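Long-range contacts in oxidase/hydroxylase (Streptomyces hygroscopicus subsp. hygroscopicus, PDB 4XCB), which probably acts as a metal- and 2-oxoglutarate-dependent dioxygenase of the phytanoyl-CoA dioxygenase family, binding hygromycin B beside its metal centre: residues N179-V183 / E256-V260; S109-D113 / V251-V255; G106-E110 / E205-H209. One frame throughout, in Å; residues are numbered along the deposited sequence.

Contact 1: residues N179-V183 / E256-V260; sequences NTSLV and EEDFV. With HY0 (hygromycin b variant), chain G.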
loop_
_atom_site.group_PDB
_atom_site.type_symbol
_atom_site.label_atom_id
_atom_site.label_comp_id
_atom_site.label_asym_id
_atom_site.label_seq_id
_atom_site.Cartn_x
_atom_site.Cartn_y
_atom_site.Cartn_z
ATOM N N ASN A 179 -0.037 4.249 -33.083
ATOM C CA ASN A 179 1.117 5.150 -33.037
ATOM C C ASN A 179 0.782 6.637 -33.187
ATOM O O ASN A 179 1.599 7.413 -33.673
ATOM C CB ASN A 179 2.142 4.747 -34.101
ATOM C CG ASN A 179 1.523 4.556 -35.473
ATOM O OD1 ASN A 179 0.436 5.060 -35.755
ATOM N ND2 ASN A 179 2.218 3.821 -36.337
ATOM N N THR A 180 -0.414 7.024 -32.762
ATOM C CA THR A 180 -0.794 8.430 -32.693
ATOM C C THR A 180 -0.883 8.859 -31.230
ATOM O O THR A 180 -1.659 8.289 -30.464
ATOM C CB THR A 180 -2.142 8.689 -33.398
ATOM O OG1 THR A 180 -1.945 8.678 -34.819
ATOM C CG2 THR A 180 -2.724 10.031 -32.984
ATOM N N SER A 181 -0.092 9.859 -30.842
ATOM C CA SER A 181 -0.083 10.328 -29.452
ATOM C C SER A 181 -1.458 10.716 -28.950
ATOM O O SER A 181 -2.245 11.331 -29.666
ATOM C CB SER A 181 0.849 11.526 -29.277
ATOM O OG SER A 181 0.565 12.181 -28.045
ATOM N N LEU A 182 -1.732 10.361 -27.705
ATOM C CA LEU A 182 -2.990 10.698 -27.068
ATOM C C LEU A 182 -3.180 12.210 -26.954
ATOM O O LEU A 182 -4.316 12.669 -26.836
ATOM C CB LEU A 182 -3.075 10.049 -25.686
ATOM C CG LEU A 182 -3.214 8.525 -25.694
ATOM C CD1 LEU A 182 -3.152 7.956 -24.291
ATOM C CD2 LEU A 182 -4.526 8.125 -26.358
ATOM N N VAL A 183 -2.094 12.991 -26.984
ATOM C CA VAL A 183 -2.267 14.447 -26.868
ATOM C C VAL A 183 -2.818 14.995 -28.178
ATOM O O VAL A 183 -3.352 16.099 -28.209
ATOM C CB VAL A 183 -0.966 15.218 -26.510
ATOM C CG1 VAL A 183 -0.262 14.564 -25.325
ATOM C CG2 VAL A 183 -0.031 15.319 -27.686
ATOM N N GLU A 256 5.558 7.967 -24.579
ATOM C CA GLU A 256 5.038 7.989 -25.945
ATOM C C GLU A 256 6.116 8.202 -27.000
ATOM O O GLU A 256 5.999 7.680 -28.104
ATOM C CB GLU A 256 3.963 9.047 -26.097
ATOM C CG GLU A 256 2.620 8.553 -25.656
ATOM C CD GLU A 256 1.496 9.499 -26.032
ATOM O OE1 GLU A 256 1.743 10.725 -26.055
ATOM O OE2 GLU A 256 0.376 9.013 -26.295
ATOM N N GLU A 257 7.171 8.938 -26.659
ATOM C CA GLU A 257 8.293 9.137 -27.570
ATOM C C GLU A 257 8.892 7.810 -28.070
ATOM O O GLU A 257 9.472 7.762 -29.153
ATOM C CB GLU A 257 9.382 9.974 -26.885
ATOM C CG GLU A 257 10.440 10.526 -27.823
ATOM C CD GLU A 257 11.547 11.268 -27.084
ATOM O OE1 GLU A 257 11.327 11.685 -25.922
ATOM O OE2 GLU A 257 12.644 11.429 -27.662
ATOM N N ASP A 258 8.744 6.736 -27.287
ATOM C CA ASP A 258 9.244 5.420 -27.679
ATOM C C ASP A 258 8.420 4.790 -28.802
ATOM O O ASP A 258 8.905 3.892 -29.489
ATOM C CB ASP A 258 9.236 4.442 -26.498
ATOM C CG ASP A 258 10.178 4.837 -25.376
ATOM O OD1 ASP A 258 11.343 5.223 -25.649
ATOM O OD2 ASP A 258 9.741 4.726 -24.208
ATOM N N PHE A 259 7.176 5.241 -28.954
ATOM C CA PHE A 259 6.181 4.523 -29.762
ATOM C C PHE A 259 5.549 5.365 -30.870
ATOM O O PHE A 259 5.053 4.818 -31.856
ATOM C CB PHE A 259 5.040 3.988 -28.874
ATOM C CG PHE A 259 5.492 3.049 -27.783
ATOM C CD1 PHE A 259 6.406 2.040 -28.048
ATOM C CD2 PHE A 259 5.001 3.180 -26.492
ATOM C CE1 PHE A 259 6.825 1.172 -27.039
ATOM C CE2 PHE A 259 5.418 2.315 -25.479
ATOM C CZ PHE A 259 6.330 1.312 -25.756
ATOM N N VAL A 260 5.523 6.683 -30.696
ATOM C CA VAL A 260 4.692 7.530 -31.562
ATOM C C VAL A 260 5.506 8.298 -32.596
ATOM O O VAL A 260 6.715 8.129 -32.701
ATOM C CB VAL A 260 3.865 8.539 -30.727
ATOM C CG1 VAL A 260 3.100 9.482 -31.638
ATOM C CG2 VAL A 260 2.915 7.804 -29.777
HETATM C C1 HY0 G . 13.226 9.333 -22.181
HETATM C C2 HY0 G . 13.447 8.286 -23.250
HETATM C C3 HY0 G . 14.642 8.674 -24.108
HETATM C C4 HY0 G . 14.411 10.041 -24.754
HETATM C C5 HY0 G . 14.070 11.104 -23.707
HETATM C C6 HY0 G . 12.956 10.684 -22.799
HETATM N N7 HY0 G . 13.696 7.048 -22.616
HETATM O O8 HY0 G . 12.092 8.952 -21.437
HETATM N N9 HY0 G . 15.593 10.422 -25.447
HETATM C C10 HY0 G . 15.620 9.736 -26.735
HETATM O O11 HY0 G . 13.665 12.272 -24.388
HETATM C C12 HY0 G . 11.434 12.869 -20.191
HETATM C C13 HY0 G . 11.532 12.110 -21.486
HETATM O O14 HY0 G . 11.110 12.846 -22.608
HETATM C C15 HY0 G . 9.774 13.240 -22.462
HETATM C C16 HY0 G . 9.755 14.352 -21.461
HETATM C C17 HY0 G . 10.266 13.752 -20.088
HETATM O O18 HY0 G . 12.865 11.670 -21.730
HETATM C C19 HY0 G . 9.256 13.726 -23.814
HETATM O O20 HY0 G . 9.110 12.592 -24.672
HETATM O O21 HY0 G . 10.582 15.381 -21.858
HETATM O O22 HY0 G . 10.579 14.792 -19.260
HETATM C C23 HY0 G . 11.935 14.568 -18.825
HETATM C C24 HY0 G . 12.614 15.885 -18.654
HETATM C C25 HY0 G . 13.917 15.710 -17.889
HETATM C C26 HY0 G . 13.693 14.962 -16.590
HETATM C C27 HY0 G . 13.063 13.649 -16.910
HETATM O O28 HY0 G . 11.855 13.894 -17.592
HETATM O O29 HY0 G . 12.602 13.718 -19.853
HETATM O O30 HY0 G . 12.949 16.469 -19.918
HETATM O O31 HY0 G . 14.485 16.981 -17.675
HETATM O O32 HY0 G . 12.856 15.697 -15.693
HETATM C C33 HY0 G . 12.743 12.868 -15.622
HETATM C C34 HY0 G . 12.606 11.402 -15.940
HETATM O O35 HY0 G . 13.863 10.800 -16.170
HETATM N N36 HY0 G . 11.499 13.320 -15.119
#
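The carboxylate of Glu256 bridges two donors of the 179-183 segment. Ser181 OG gives its proton to Glu256 OE1 at 2.7 Å, meeting that oxygen on its syn side but 34° out of the carboxylate plane. Leu182 N donates to the syn lone pair of Glu256 OE2 at 2.9 Å along a nearly straight bond (173°). With CG set anti to the carbonyl carbon (chi1 -84°) and an extended chain beyond it, Glu256 spans the whole distance to the other segment. Ser181 also accepts: Val183 N binds Ser181 OG at 3.0 Å, which makes the serine the N-cap of helix 182-185. A short hydroxyl suits this place because it can cap the helix and donate to the glutamate at once, while the negative carboxylate beside a helix N-terminus is probably stabilised by the helix dipole. Glu256 OE1 takes a further bond from Leu104 N, tying the chain end to strand 102-105 of the double-stranded beta-helix. Were an alanine here instead of Glu256, Ser181 OG and Leu182 N would probably lose their acceptor and the C-terminal tail its hold on the helix start. At the next position, Glu257 OE1 accepts from two hydroxyls of the hygromycin variant, O20 at 2.7 Å and O11 at 2.9 Å. Glu256 O accepts from both Phe259 N and Val260 N, which curls the tail back. Further out, the two branches of Val260 reach the facing backbone at once, CG1 lying 3.3 Å from both Asn179 O and Ser181 N, and CG2 near Ser181 CA.

Contact 2: residues S109-D113 / V251-V255; sequences SELLD and VDHDV. With HY0 (hygromycin b variant), chain G.
His253 ND1 donates to Glu110 O at 2.8 Å; the carbonyl oxygen lies close to the ring plane, whereas the nitrogen stands above the carbonyl plane, 42° out of it. One residue on, Asp254 N donates to Leu111 O at 2.9 Å, so two successive carbonyls of the 109-113 segment are satisfied by one side chain and one backbone amide. Leu111 N is served by a water 2.9 Å away that in turn donates to Glu110 OE1 and Asp254 OD2. This water links two acids whose like charges might otherwise disfavour so close a placing. Each carboxylate has firmer partners too: Glu110 takes the amides of Leu169 and Leu170, and Asp254 OD2 pairs with Arg171. Leu112 supplies the apolar part. Its CB sits over the centre of one His253 ring face, 3.6 Å from the centroid, a CH-pi contact. CG anti to the backbone N (chi1 172°) carries the branch end toward Val251, where Leu112 CD2 meets Val251 CG1 at 3.9 Å. Histidine suits this place because it offers an N-H at its edge and a flat face to the leucine. On the other side of the backbone, Asp252 grips the hygromycin variant: OD1 accepts from O35 and OD2 from O8, each at 2.6 Å, so the loop that docks here also lines the hygromycin pocket. The contact packs against strand 118-119, where Val119 touches both Leu112 and His253; Arg171 of helix 170-175 bridges Asp254 and Asp113, and Pro85 of the second subunit packs on Leu112 and Val251.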
loop_
_atom_site.group_PDB
_atom_site.type_symbol
_atom_site.label_atom_id
_atom_site.label_comp_id
_atom_site.label_asym_id
_atom_site.label_seq_id
_atom_site.Cartn_x
_atom_site.Cartn_y
_atom_site.Cartn_z
ATOM N N SER A 109 2.578 2.960 -13.427
ATOM C CA SER A 109 2.778 1.539 -13.704
ATOM C C SER A 109 3.251 1.185 -15.119
ATOM O O SER A 109 3.052 0.051 -15.575
ATOM C CB SER A 109 1.484 0.772 -13.413
ATOM O OG SER A 109 1.216 0.744 -12.019
ATOM N N GLU A 110 3.914 2.114 -15.803
ATOM C CA GLU A 110 4.394 1.831 -17.143
ATOM C C GLU A 110 5.544 0.846 -17.082
ATOM O O GLU A 110 6.206 0.718 -16.038
ATOM C CB GLU A 110 4.791 3.123 -17.854
ATOM C CG GLU A 110 3.595 4.071 -17.977
ATOM C CD GLU A 110 2.409 3.426 -18.692
ATOM O OE1 GLU A 110 2.602 2.940 -19.818
ATOM O OE2 GLU A 110 1.300 3.400 -18.130
ATOM N N LEU A 111 5.780 0.155 -18.194
ATOM C CA LEU A 111 6.703 -0.972 -18.211
ATOM C C LEU A 111 8.101 -0.589 -18.656
ATOM O O LEU A 111 8.310 0.403 -19.355
ATOM C CB LEU A 111 6.166 -2.086 -19.118
ATOM C CG LEU A 111 4.721 -2.499 -18.852
ATOM C CD1 LEU A 111 4.233 -3.499 -19.899
ATOM C CD2 LEU A 111 4.576 -3.070 -17.447
ATOM N N LEU A 112 9.065 -1.395 -18.226
ATOM C CA LEU A 112 10.442 -1.287 -18.682
ATOM C C LEU A 112 10.973 -2.698 -18.842
ATOM O O LEU A 112 10.827 -3.516 -17.937
ATOM C CB LEU A 112 11.291 -0.483 -17.694
ATOM C CG LEU A 112 12.803 -0.434 -17.926
ATOM C CD1 LEU A 112 13.137 0.257 -19.229
ATOM C CD2 LEU A 112 13.500 0.267 -16.754
ATOM N N ASP A 113 11.545 -2.987 -20.009
ATOM C CA ASP A 113 12.141 -4.287 -20.267
ATOM C C ASP A 113 13.597 -4.212 -19.851
ATOM O O ASP A 113 14.324 -3.311 -20.289
ATOM C CB ASP A 113 12.038 -4.679 -21.743
ATOM C CG ASP A 113 10.604 -4.734 -22.239
ATOM O OD1 ASP A 113 9.702 -5.075 -21.445
ATOM O OD2 ASP A 113 10.376 -4.434 -23.432
ATOM N N VAL A 251 16.609 5.781 -15.674
ATOM C CA VAL A 251 16.174 4.973 -16.809
ATOM C C VAL A 251 14.660 4.968 -16.864
ATOM O O VAL A 251 13.999 4.327 -16.045
ATOM C CB VAL A 251 16.693 3.517 -16.720
ATOM C CG1 VAL A 251 16.254 2.725 -17.951
ATOM C CG2 VAL A 251 18.210 3.486 -16.569
ATOM N N ASP A 252 14.098 5.699 -17.824
ATOM C CA ASP A 252 12.651 5.846 -17.873
ATOM C C ASP A 252 11.949 4.596 -18.386
ATOM O O ASP A 252 12.472 3.866 -19.231
ATOM C CB ASP A 252 12.255 7.038 -18.749
ATOM C CG ASP A 252 12.682 8.380 -18.161
ATOM O OD1 ASP A 252 13.140 8.427 -16.999
ATOM O OD2 ASP A 252 12.541 9.403 -18.865
ATOM N N HIS A 253 10.750 4.379 -17.866
ATOM C CA HIS A 253 9.856 3.350 -18.378
ATOM C C HIS A 253 9.187 3.890 -19.641
ATOM O O HIS A 253 9.528 4.984 -20.077
ATOM C CB HIS A 253 8.844 2.946 -17.295
ATOM C CG HIS A 253 9.474 2.252 -16.124
ATOM N ND1 HIS A 253 8.859 1.219 -15.441
ATOM C CD2 HIS A 253 10.674 2.433 -15.524
ATOM C CE1 HIS A 253 9.658 0.797 -14.480
ATOM N NE2 HIS A 253 10.759 1.526 -14.500
ATOM N N ASP A 254 8.276 3.125 -20.241
ATOM C CA ASP A 254 7.688 3.517 -21.538
ATOM C C ASP A 254 7.206 4.955 -21.521
ATOM O O ASP A 254 6.538 5.360 -20.586
ATOM C CB ASP A 254 6.490 2.632 -21.918
ATOM C CG ASP A 254 6.862 1.185 -22.238
ATOM O OD1 ASP A 254 8.044 0.886 -22.462
ATOM O OD2 ASP A 254 5.922 0.345 -22.282
ATOM N N VAL A 255 7.550 5.719 -22.559
ATOM C CA VAL A 255 6.957 7.036 -22.794
ATOM C C VAL A 255 6.479 7.066 -24.248
ATOM O O VAL A 255 6.962 6.282 -25.066
ATOM C CB VAL A 255 7.944 8.189 -22.535
ATOM C CG1 VAL A 255 8.389 8.191 -21.065
ATOM C CG2 VAL A 255 9.162 8.070 -23.442
HETATM C C1 HY0 G . 13.226 9.333 -22.181
HETATM C C2 HY0 G . 13.447 8.286 -23.250
HETATM C C3 HY0 G . 14.642 8.674 -24.108
HETATM C C4 HY0 G . 14.411 10.041 -24.754
HETATM C C5 HY0 G . 14.070 11.104 -23.707
HETATM C C6 HY0 G . 12.956 10.684 -22.799
HETATM N N7 HY0 G . 13.696 7.048 -22.616
HETATM O O8 HY0 G . 12.092 8.952 -21.437
HETATM N N9 HY0 G . 15.593 10.422 -25.447
HETATM C C10 HY0 G . 15.620 9.736 -26.735
HETATM O O11 HY0 G . 13.665 12.272 -24.388
HETATM C C12 HY0 G . 11.434 12.869 -20.191
HETATM C C13 HY0 G . 11.532 12.110 -21.486
HETATM O O14 HY0 G . 11.110 12.846 -22.608
HETATM C C15 HY0 G . 9.774 13.240 -22.462
HETATM C C16 HY0 G . 9.755 14.352 -21.461
HETATM C C17 HY0 G . 10.266 13.752 -20.088
HETATM O O18 HY0 G . 12.865 11.670 -21.730
HETATM C C19 HY0 G . 9.256 13.726 -23.814
HETATM O O20 HY0 G . 9.110 12.592 -24.672
HETATM O O21 HY0 G . 10.582 15.381 -21.858
HETATM O O22 HY0 G . 10.579 14.792 -19.260
HETATM C C23 HY0 G . 11.935 14.568 -18.825
HETATM C C24 HY0 G . 12.614 15.885 -18.654
HETATM C C25 HY0 G . 13.917 15.710 -17.889
HETATM C C26 HY0 G . 13.693 14.962 -16.590
HETATM C C27 HY0 G . 13.063 13.649 -16.910
HETATM O O28 HY0 G . 11.855 13.894 -17.592
HETATM O O29 HY0 G . 12.602 13.718 -19.853
HETATM O O30 HY0 G . 12.949 16.469 -19.918
HETATM O O31 HY0 G . 14.485 16.981 -17.675
HETATM O O32 HY0 G . 12.856 15.697 -15.693
HETATM C C33 HY0 G . 12.743 12.868 -15.622
HETATM C C34 HY0 G . 12.606 11.402 -15.940
HETATM O O35 HY0 G . 13.863 10.800 -16.170
HETATM N N36 HY0 G . 11.499 13.320 -15.119
HETATM O O HOH W 1 3.946 0.558 -20.464
#

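Contact 3: residues G106-E110 / E205-H209; sequences GGNSE and EALMH. With NI (nickel (II) ion), chain E.
Where Gly106 and Gly107 press on the backbone of 205-209, the chain leads on to the flat ring of His209, which has Glu205 OE1 in plane at its edge and meets the ring of His105 edge-to-face. His209 and His105 belong to the metal centre of the double-stranded beta-helix (cupin) fold. His209 NE2 binds nickel at 2.1 Å, with His105 as a second protein ligand. Also at the ring edge, ND1 donates to Leu207 O at 2.8 Å, in the ring plane, which fixes the ring's rotation and presents NE2 to the metal. Glu205, part of the Fe(2+) site in a structure of this protein, here stays in the second shell: both carboxylate oxygens are 4.1 Å from nickel, and OE2 accepts from a nickel-bound water at 2.8 Å. The segments meet mainly through backbone. Gly107 N donates to Ala206 O at 2.9 Å, from above the carbonyl plane and with a bent N-H angle of 130°. Glycine is called for at both positions: a CB on Gly106 would clash with Leu207 O and one on Gly107 with Met208 CE, and the backbone angles of each already demand it. A type I beta turn, Gly107 to Glu110, follows. Met208 is extended until a bend at chi3 (-67°) swings its methyl round, bringing CE to 3.5 Å from Gly106 O and 3.4 Å from Glu110 OE2.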
loop_
_atom_site.group_PDB
_atom_site.type_symbol
_atom_site.label_atom_id
_atom_site.label_comp_id
_atom_site.label_asym_id
_atom_site.label_seq_id
_atom_site.Cartn_x
_atom_site.Cartn_y
_atom_site.Cartn_z
ATOM N N GLY A 106 5.810 9.696 -17.953
ATOM C CA GLY A 106 5.405 9.422 -16.588
ATOM C C GLY A 106 4.342 8.342 -16.566
ATOM O O GLY A 106 4.128 7.663 -17.560
ATOM N N GLY A 107 3.664 8.200 -15.435
ATOM C CA GLY A 107 2.709 7.119 -15.235
ATOM C C GLY A 107 3.239 6.120 -14.212
ATOM O O GLY A 107 4.354 5.616 -14.332
ATOM N N ASN A 108 2.416 5.811 -13.221
ATOM C CA ASN A 108 2.827 4.994 -12.084
ATOM C C ASN A 108 3.213 3.550 -12.419
ATOM O O ASN A 108 4.085 2.966 -11.752
ATOM C CB ASN A 108 1.714 4.989 -11.039
ATOM C CG ASN A 108 2.169 4.465 -9.681
ATOM O OD1 ASN A 108 3.217 4.864 -9.149
ATOM N ND2 ASN A 108 1.379 3.559 -9.114
ATOM N N SER A 109 2.578 2.960 -13.427
ATOM C CA SER A 109 2.778 1.539 -13.704
ATOM C C SER A 109 3.251 1.185 -15.119
ATOM O O SER A 109 3.052 0.051 -15.575
ATOM C CB SER A 109 1.484 0.772 -13.413
ATOM O OG SER A 109 1.216 0.744 -12.019
ATOM N N GLU A 110 3.914 2.114 -15.803
ATOM C CA GLU A 110 4.394 1.831 -17.143
ATOM C C GLU A 110 5.544 0.846 -17.082
ATOM O O GLU A 110 6.206 0.718 -16.038
ATOM C CB GLU A 110 4.791 3.123 -17.854
ATOM C CG GLU A 110 3.595 4.071 -17.977
ATOM C CD GLU A 110 2.409 3.426 -18.692
ATOM O OE1 GLU A 110 2.602 2.940 -19.818
ATOM O OE2 GLU A 110 1.300 3.400 -18.130
ATOM N N GLU A 205 5.927 13.589 -10.349
ATOM C CA GLU A 205 6.400 13.075 -11.633
ATOM C C GLU A 205 5.854 11.678 -11.931
ATOM O O GLU A 205 6.025 11.160 -13.033
ATOM C CB GLU A 205 7.931 13.098 -11.688
ATOM C CG GLU A 205 8.470 14.498 -12.034
ATOM C CD GLU A 205 8.103 14.930 -13.447
ATOM O OE1 GLU A 205 8.425 14.198 -14.405
ATOM O OE2 GLU A 205 7.487 16.004 -13.601
ATOM N N ALA A 206 5.145 11.099 -10.974
ATOM C CA ALA A 206 4.424 9.849 -11.232
ATOM C C ALA A 206 3.243 10.056 -12.188
ATOM O O ALA A 206 2.798 9.098 -12.830
ATOM C CB ALA A 206 3.946 9.242 -9.923
ATOM N N LEU A 207 2.749 11.288 -12.283
ATOM C CA LEU A 207 1.597 11.584 -13.140
ATOM C C LEU A 207 1.981 11.427 -14.602
ATOM O O LEU A 207 3.039 11.853 -15.008
ATOM C CB LEU A 207 1.098 12.999 -12.866
ATOM C CG LEU A 207 -0.196 13.383 -13.564
ATOM C CD1 LEU A 207 -1.348 12.596 -12.947
ATOM C CD2 LEU A 207 -0.406 14.860 -13.365
ATOM N N MET A 208 1.118 10.807 -15.407
ATOM C CA MET A 208 1.370 10.729 -16.832
ATOM C C MET A 208 0.858 12.000 -17.461
ATOM O O MET A 208 -0.326 12.295 -17.349
ATOM C CB MET A 208 0.678 9.526 -17.470
ATOM C CG MET A 208 0.950 9.441 -18.966
ATOM S SD MET A 208 0.148 8.024 -19.741
ATOM C CE MET A 208 1.059 6.686 -18.975
ATOM N N HIS A 209 1.759 12.747 -18.087
ATOM C CA HIS A 209 1.444 14.097 -18.519
ATOM C C HIS A 209 2.245 14.490 -19.755
ATOM O O HIS A 209 3.178 13.800 -20.167
ATOM C CB HIS A 209 1.731 15.078 -17.383
ATOM C CG HIS A 209 3.179 15.158 -17.039
ATOM N ND1 HIS A 209 3.819 14.202 -16.279
ATOM C CD2 HIS A 209 4.125 16.052 -17.408
ATOM C CE1 HIS A 209 5.100 14.523 -16.171
ATOM N NE2 HIS A 209 5.307 15.636 -16.849
HETATM NI NI NI E . 7.106 16.269 -17.713
HETATM O O HOH W 2 7.459 17.569 -15.863
HETATM O O HOH W 3 8.406 15.094 -16.720
#

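How the contacts relate
Contact 3 is the buried one, nearest the chain centre, whereas contacts 1 and 2 lie further out and are partly buried. Contacts 2 and 3 share Ser109 and Glu110: the loop after strand 102-105 packs on the metal-site segment at its start and on the C-terminal loop at its end. Contacts 1 and 2 use consecutive parts of the C-terminal loop, touch through Phe259 and Asp254, and both hold the hygromycin variant. The chemistry shifts with place: a carboxylate on a helix start in contact 1, backbone carbonyls, water and a CH-pi face in contact 2, and close glycine backbone beside the metal in contact 3.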